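Local atomic coordinates of terminase large subunit (Thermus phage G20c, PDB entry 5M1P), a protein that packages viral DNA into empty capsids as an ATP-driven motor and, through its nuclease domain, cuts the genome to initiate and end packaging. Residues 62-67 with 81-86; 14-19 with 148-153. All coordinates share one frame; numbering follows the deposited sequence.

The two contacts pack helices against the same mixed sheet, their centres about 17 Å apart. Along the chain, strand 15-22 comes first, then strand 61-69 with helix 73-86, and finally helix 147-154, so interaction 1 is local whereas interaction 2 joins widely separated parts of the sequence. Strand 61-69 is shared ground: C64 and E66 turn toward helix 73-86 in interaction 1, while L65 turns away and its CD1 meets CD1 of I149 at 3.9 Å. Helix 147-154, the partner in interaction 2, thus packs on the same strand. The two helices cover opposite sides of strand 61-69 in the sheet of the RNase H-like nuclease domain that carries the metal site.

Interaction 1: 62-67 with 81-86; sequences IACLER and KALSED
This is a buried, mixed contact of helix on strand: L83, near the end of helix 73-86, reaches across to strand 61-69 and packs on the sulfur of C64 and the carboxylate end of E66. C64 and E66 lie two residues apart and both point at the helix, and the leucine fork divides between them. CD2 of L83 rests against SG of C64 at 3.8 Å, a sulfur placed there by a first torsion that sets it anti to the backbone N (-175°). The side chains of L83 and E66 cross obliquely, which sets CD1 of L83 3.2 Å from OE1 and 3.9 Å from CB of E66. Strands 37-42, 49-56 and 61-69 form the opening antiparallel hairpins of the RNase H fold, and helix 73-86, which follows them, covers one face of the sheet. A classic beta bulge lies at the start of the contact, A63 and C64 both facing V54. The carboxylate of E66 is buried but hydrogen-bonded through OE2 to T24 OG1, with a long, weak ion pair from OE1 to R25 NE. R25 also forms a salt bridge with D86. The E66 side chain is about 11 Å from that of D42, a calcium ligand.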
loop_
_atom_site.group_PDB
_atom_site.type_symbol
_atom_site.label_atom_id
_atom_site.label_comp_id
_atom_site.label_asym_id
_atom_site.label_seq_id
_atom_site.Cartn_x
_atom_site.Cartn_y
_atom_site.Cartn_z
ATOM N N ILE A 62 -4.769 -9.518 -0.961
ATOM C CA ILE A 62 -4.537 -8.580 -2.038
ATOM C C ILE A 62 -4.961 -9.245 -3.348
ATOM O O ILE A 62 -4.511 -10.354 -3.680
ATOM C CB ILE A 62 -3.057 -8.144 -2.103
ATOM C CG1 ILE A 62 -2.659 -7.376 -0.835
ATOM C CG2 ILE A 62 -2.767 -7.349 -3.367
ATOM C CD1 ILE A 62 -3.433 -6.096 -0.599
ATOM N N ALA A 63 -5.864 -8.583 -4.063
ATOM C CA ALA A 63 -6.370 -9.059 -5.353
ATOM C C ALA A 63 -5.552 -8.525 -6.516
ATOM O O ALA A 63 -5.461 -9.164 -7.565
ATOM C CB ALA A 63 -7.824 -8.653 -5.521
ATOM N N CYS A 64 -4.967 -7.331 -6.355
ATOM C CA CYS A 64 -4.242 -6.671 -7.429
ATOM C C CYS A 64 -3.324 -5.635 -6.803
ATOM O O CYS A 64 -3.712 -4.993 -5.821
ATOM C CB CYS A 64 -5.245 -5.991 -8.361
ATOM S SG CYS A 64 -4.495 -5.253 -9.818
ATOM N N LEU A 65 -2.122 -5.496 -7.341
ATOM C CA LEU A 65 -1.211 -4.449 -6.899
ATOM C C LEU A 65 -0.636 -3.775 -8.125
ATOM O O LEU A 65 -0.093 -4.450 -8.986
ATOM C CB LEU A 65 -0.108 -5.058 -6.036
ATOM C CG LEU A 65 0.844 -4.018 -5.416
ATOM C CD1 LEU A 65 1.239 -4.459 -4.016
ATOM C CD2 LEU A 65 2.070 -3.756 -6.270
ATOM N N GLU A 66 -0.776 -2.453 -8.215
ATOM C CA GLU A 66 -0.255 -1.692 -9.342
ATOM C C GLU A 66 0.852 -0.801 -8.831
ATOM O O GLU A 66 0.691 -0.148 -7.798
ATOM C CB GLU A 66 -1.358 -0.862 -10.006
ATOM C CG GLU A 66 -0.887 -0.155 -11.269
ATOM C CD GLU A 66 -2.013 0.295 -12.177
ATOM O OE1 GLU A 66 -3.181 0.294 -11.753
ATOM O OE2 GLU A 66 -1.717 0.632 -13.345
ATOM N N ARG A 67 1.971 -0.809 -9.545
ATOM C CA ARG A 67 3.147 -0.063 -9.130
ATOM C C ARG A 67 3.841 0.530 -10.341
ATOM O O ARG A 67 4.050 -0.146 -11.342
ATOM C CB ARG A 67 4.104 -0.992 -8.389
ATOM C CG ARG A 67 5.424 -0.347 -7.980
ATOM C CD ARG A 67 6.082 -1.171 -6.895
ATOM N NE ARG A 67 7.352 -0.654 -6.376
ATOM C CZ ARG A 67 8.566 -0.923 -6.865
ATOM N NH1 ARG A 67 8.734 -1.663 -7.964
ATOM N NH2 ARG A 67 9.633 -0.435 -6.240
ATOM N N LYS A 81 -8.644 5.453 -10.476
ATOM C CA LYS A 81 -10.046 5.409 -10.911
ATOM C C LYS A 81 -10.384 4.074 -11.578
ATOM O O LYS A 81 -11.410 3.438 -11.272
ATOM C CB LYS A 81 -10.338 6.551 -11.882
ATOM C CG LYS A 81 -11.772 6.635 -12.369
ATOM C CD LYS A 81 -11.957 7.896 -13.197
ATOM C CE LYS A 81 -13.423 8.118 -13.508
ATOM N NZ LYS A 81 -13.836 7.275 -14.644
ATOM N N ALA A 82 -9.534 3.662 -12.504
ATOM C CA ALA A 82 -9.763 2.411 -13.218
ATOM C C ALA A 82 -9.749 1.210 -12.276
ATOM O O ALA A 82 -10.634 0.365 -12.354
ATOM C CB ALA A 82 -8.768 2.233 -14.353
ATOM N N LEU A 83 -8.782 1.153 -11.367
ATOM C CA LEU A 83 -8.727 0.071 -10.367
ATOM C C LEU A 83 -9.956 0.044 -9.490
ATOM O O LEU A 83 -10.508 -1.010 -9.208
ATOM C CB LEU A 83 -7.499 0.215 -9.458
ATOM C CG LEU A 83 -6.183 -0.286 -10.018
ATOM C CD1 LEU A 83 -5.030 0.189 -9.151
ATOM C CD2 LEU A 83 -6.190 -1.810 -10.122
ATOM N N SER A 84 -10.363 1.220 -9.032
ATOM C CA SER A 84 -11.553 1.333 -8.214
ATOM C C SER A 84 -12.769 0.790 -8.967
ATOM O O SER A 84 -13.517 -0.029 -8.435
ATOM C CB SER A 84 -11.797 2.783 -7.810
ATOM O OG SER A 84 -13.030 2.921 -7.143
ATOM N N GLU A 85 -12.937 1.232 -10.209
ATOM C CA GLU A 85 -14.057 0.782 -11.025
ATOM C C GLU A 85 -13.991 -0.723 -11.306
ATOM O O GLU A 85 -15.010 -1.409 -11.234
ATOM C CB GLU A 85 -14.139 1.599 -12.322
ATOM C CG GLU A 85 -14.599 3.036 -12.098
ATOM C CD GLU A 85 -14.632 3.868 -13.366
ATOM O OE1 GLU A 85 -14.866 5.089 -13.249
ATOM O OE2 GLU A 85 -14.397 3.332 -14.474
ATOM N N ASP A 86 -12.791 -1.240 -11.582
ATOM C CA ASP A 86 -12.620 -2.665 -11.847
ATOM C C ASP A 86 -13.079 -3.501 -10.658
ATOM O O ASP A 86 -13.629 -4.575 -10.845
ATOM C CB ASP A 86 -11.155 -3.015 -12.126
ATOM C CG ASP A 86 -10.629 -2.494 -13.476
ATOM O OD1 ASP A 86 -11.398 -2.067 -14.352
ATOM O OD2 ASP A 86 -9.400 -2.535 -13.658
#

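Interaction 2: 14-19 with 148-153; sequences LILLPY and TILDEL
On the helix whose L150 and L153 meet L14 and L16, the carboxylate oxygen OE1 of E152 is gripped by two backbone N-H groups, that of V179 in a hydrogen bond and that of I178 in a weaker one. Both belong to the first turn of helix 177-186, so the buried acid joins helix 147-154 to the start of the helix that opens with D177, a calcium ligand. The contact with residues 14-19 is made by leucines alone. L150 is its centre, touched by both L14 and L16. A chi1 of -177° extends the L14 side chain toward the helix, and CD2 is the branch that touches, lying only 3.3 Å from CD2 of L150, tighter than ordinary van der Waals packing. The same L14 methyl meets CD1 of L153 at 3.9 Å, the two side chains crossing at about a right angle. L150 and L153, three residues apart on the same face of the helix, thus both meet one methyl. L16 adds an outer contact. Its CB does not point at the helix, but CD2 swings closer and touches CD2 of L150 at 3.7 Å. L14 and L153 are buried, whereas L16 lies at the solvent-exposed margin. Strand 15-22 runs parallel to strand 142-144, with backbone hydrogen bonds between I15 and both V141 and V143, and between L17 and both V143 and N145. Strand 142-144 leads, after two residues, into helix 147-154, which touches strand 61-69 through I149 on L65 and helix 177-186 through L153 on V179.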
loop_
_atom_site.group_PDB
_atom_site.type_symbol
_atom_site.label_atom_id
_atom_site.label_comp_id
_atom_site.label_asym_id
_atom_site.label_seq_id
_atom_site.Cartn_x
_atom_site.Cartn_y
_atom_site.Cartn_z
ATOM N N LEU A 14 3.407 -14.679 6.259
ATOM C CA LEU A 14 2.838 -14.006 5.090
ATOM C C LEU A 14 2.416 -15.067 4.076
ATOM O O LEU A 14 3.204 -15.954 3.753
ATOM C CB LEU A 14 3.899 -13.074 4.491
ATOM C CG LEU A 14 3.544 -12.198 3.301
ATOM C CD1 LEU A 14 2.516 -11.165 3.710
ATOM C CD2 LEU A 14 4.803 -11.533 2.776
ATOM N N ILE A 15 1.167 -14.995 3.617
ATOM C CA ILE A 15 0.677 -15.886 2.571
ATOM C C ILE A 15 1.085 -15.315 1.225
ATOM O O ILE A 15 0.920 -14.117 0.958
ATOM C CB ILE A 15 -0.842 -16.074 2.649
ATOM C CG1 ILE A 15 -1.173 -16.807 3.946
ATOM C CG2 ILE A 15 -1.372 -16.849 1.439
ATOM C CD1 ILE A 15 -2.625 -16.736 4.333
ATOM N N LEU A 16 1.623 -16.187 0.385
ATOM C CA LEU A 16 2.188 -15.809 -0.894
ATOM C C LEU A 16 1.271 -16.300 -1.992
ATOM O O LEU A 16 0.913 -17.477 -2.027
ATOM C CB LEU A 16 3.582 -16.407 -1.026
ATOM C CG LEU A 16 4.531 -16.121 0.141
ATOM C CD1 LEU A 16 5.883 -16.752 -0.141
ATOM C CD2 LEU A 16 4.670 -14.629 0.380
ATOM N N LEU A 17 0.911 -15.396 -2.894
ATOM C CA LEU A 17 -0.114 -15.652 -3.900
ATOM C C LEU A 17 0.448 -15.560 -5.314
ATOM O O LEU A 17 1.165 -14.603 -5.641
ATOM C CB LEU A 17 -1.224 -14.613 -3.772
ATOM C CG LEU A 17 -1.897 -14.479 -2.407
ATOM C CD1 LEU A 17 -2.797 -13.250 -2.373
ATOM C CD2 LEU A 17 -2.679 -15.736 -2.088
ATOM N N PRO A 18 0.094 -16.520 -6.184
ATOM C CA PRO A 18 0.498 -16.390 -7.578
ATOM C C PRO A 18 -0.272 -15.255 -8.252
ATOM O O PRO A 18 -1.346 -14.867 -7.781
ATOM C CB PRO A 18 0.129 -17.751 -8.173
ATOM C CG PRO A 18 -1.054 -18.160 -7.386
ATOM C CD PRO A 18 -0.831 -17.657 -5.988
ATOM N N TYR A 19 0.293 -14.709 -9.318
ATOM C CA TYR A 19 -0.333 -13.598 -10.020
ATOM C C TYR A 19 0.029 -13.631 -11.489
ATOM O O TYR A 19 0.949 -14.352 -11.901
ATOM C CB TYR A 19 0.094 -12.246 -9.412
ATOM C CG TYR A 19 1.596 -12.012 -9.450
ATOM C CD1 TYR A 19 2.418 -12.482 -8.423
ATOM C CD2 TYR A 19 2.209 -11.364 -10.534
ATOM C CE1 TYR A 19 3.791 -12.301 -8.466
ATOM C CE2 TYR A 19 3.589 -11.169 -10.569
ATOM C CZ TYR A 19 4.369 -11.646 -9.534
ATOM O OH TYR A 19 5.735 -11.471 -9.552
ATOM N N THR A 148 10.221 -8.314 -5.282
ATOM C CA THR A 148 10.336 -6.900 -4.936
ATOM C C THR A 148 9.471 -6.528 -3.727
ATOM O O THR A 148 9.909 -5.788 -2.849
ATOM C CB THR A 148 9.986 -6.016 -6.131
ATOM O OG1 THR A 148 10.822 -6.379 -7.241
ATOM C CG2 THR A 148 10.203 -4.533 -5.799
ATOM N N ILE A 149 8.253 -7.061 -3.685
ATOM C CA ILE A 149 7.353 -6.829 -2.568
ATOM C C ILE A 149 7.916 -7.449 -1.291
ATOM O O ILE A 149 7.970 -6.806 -0.237
ATOM C CB ILE A 149 5.957 -7.438 -2.848
ATOM C CG1 ILE A 149 5.261 -6.700 -4.000
ATOM C CG2 ILE A 149 5.111 -7.377 -1.585
ATOM C CD1 ILE A 149 3.930 -7.293 -4.443
ATOM N N LEU A 150 8.309 -8.714 -1.383
ATOM C CA LEU A 150 8.812 -9.426 -0.222
ATOM C C LEU A 150 10.085 -8.789 0.314
ATOM O O LEU A 150 10.244 -8.630 1.519
ATOM C CB LEU A 150 9.043 -10.889 -0.572
ATOM C CG LEU A 150 7.776 -11.655 -0.990
ATOM C CD1 LEU A 150 8.123 -13.116 -1.220
ATOM C CD2 LEU A 150 6.650 -11.541 0.021
ATOM N N ASP A 151 10.960 -8.410 -0.600
ATOM C CA ASP A 151 12.202 -7.696 -0.239
ATOM C C ASP A 151 11.936 -6.371 0.476
ATOM O O ASP A 151 12.598 -6.050 1.466
ATOM C CB ASP A 151 13.064 -7.416 -1.474
ATOM C CG ASP A 151 13.762 -8.651 -2.021
ATOM O OD1 ASP A 151 13.749 -9.716 -1.376
ATOM O OD2 ASP A 151 14.351 -8.528 -3.117
ATOM N N GLU A 152 10.977 -5.599 -0.016
ATOM C CA GLU A 152 10.700 -4.306 0.609
ATOM C C GLU A 152 10.187 -4.476 2.041
ATOM O O GLU A 152 10.553 -3.702 2.929
ATOM C CB GLU A 152 9.721 -3.465 -0.222
ATOM C CG GLU A 152 9.977 -1.980 -0.050
ATOM C CD GLU A 152 9.120 -1.123 -0.947
ATOM O OE1 GLU A 152 8.100 -0.653 -0.455
ATOM O OE2 GLU A 152 9.487 -0.918 -2.126
ATOM N N LEU A 153 9.371 -5.511 2.265
ATOM C CA LEU A 153 8.937 -5.870 3.611
ATOM C C LEU A 153 10.112 -6.362 4.452
ATOM O O LEU A 153 10.280 -5.920 5.582
ATOM C CB LEU A 153 7.844 -6.945 3.548
ATOM C CG LEU A 153 6.512 -6.506 2.932
ATOM C CD1 LEU A 153 5.669 -7.729 2.616
ATOM C CD2 LEU A 153 5.753 -5.580 3.858
#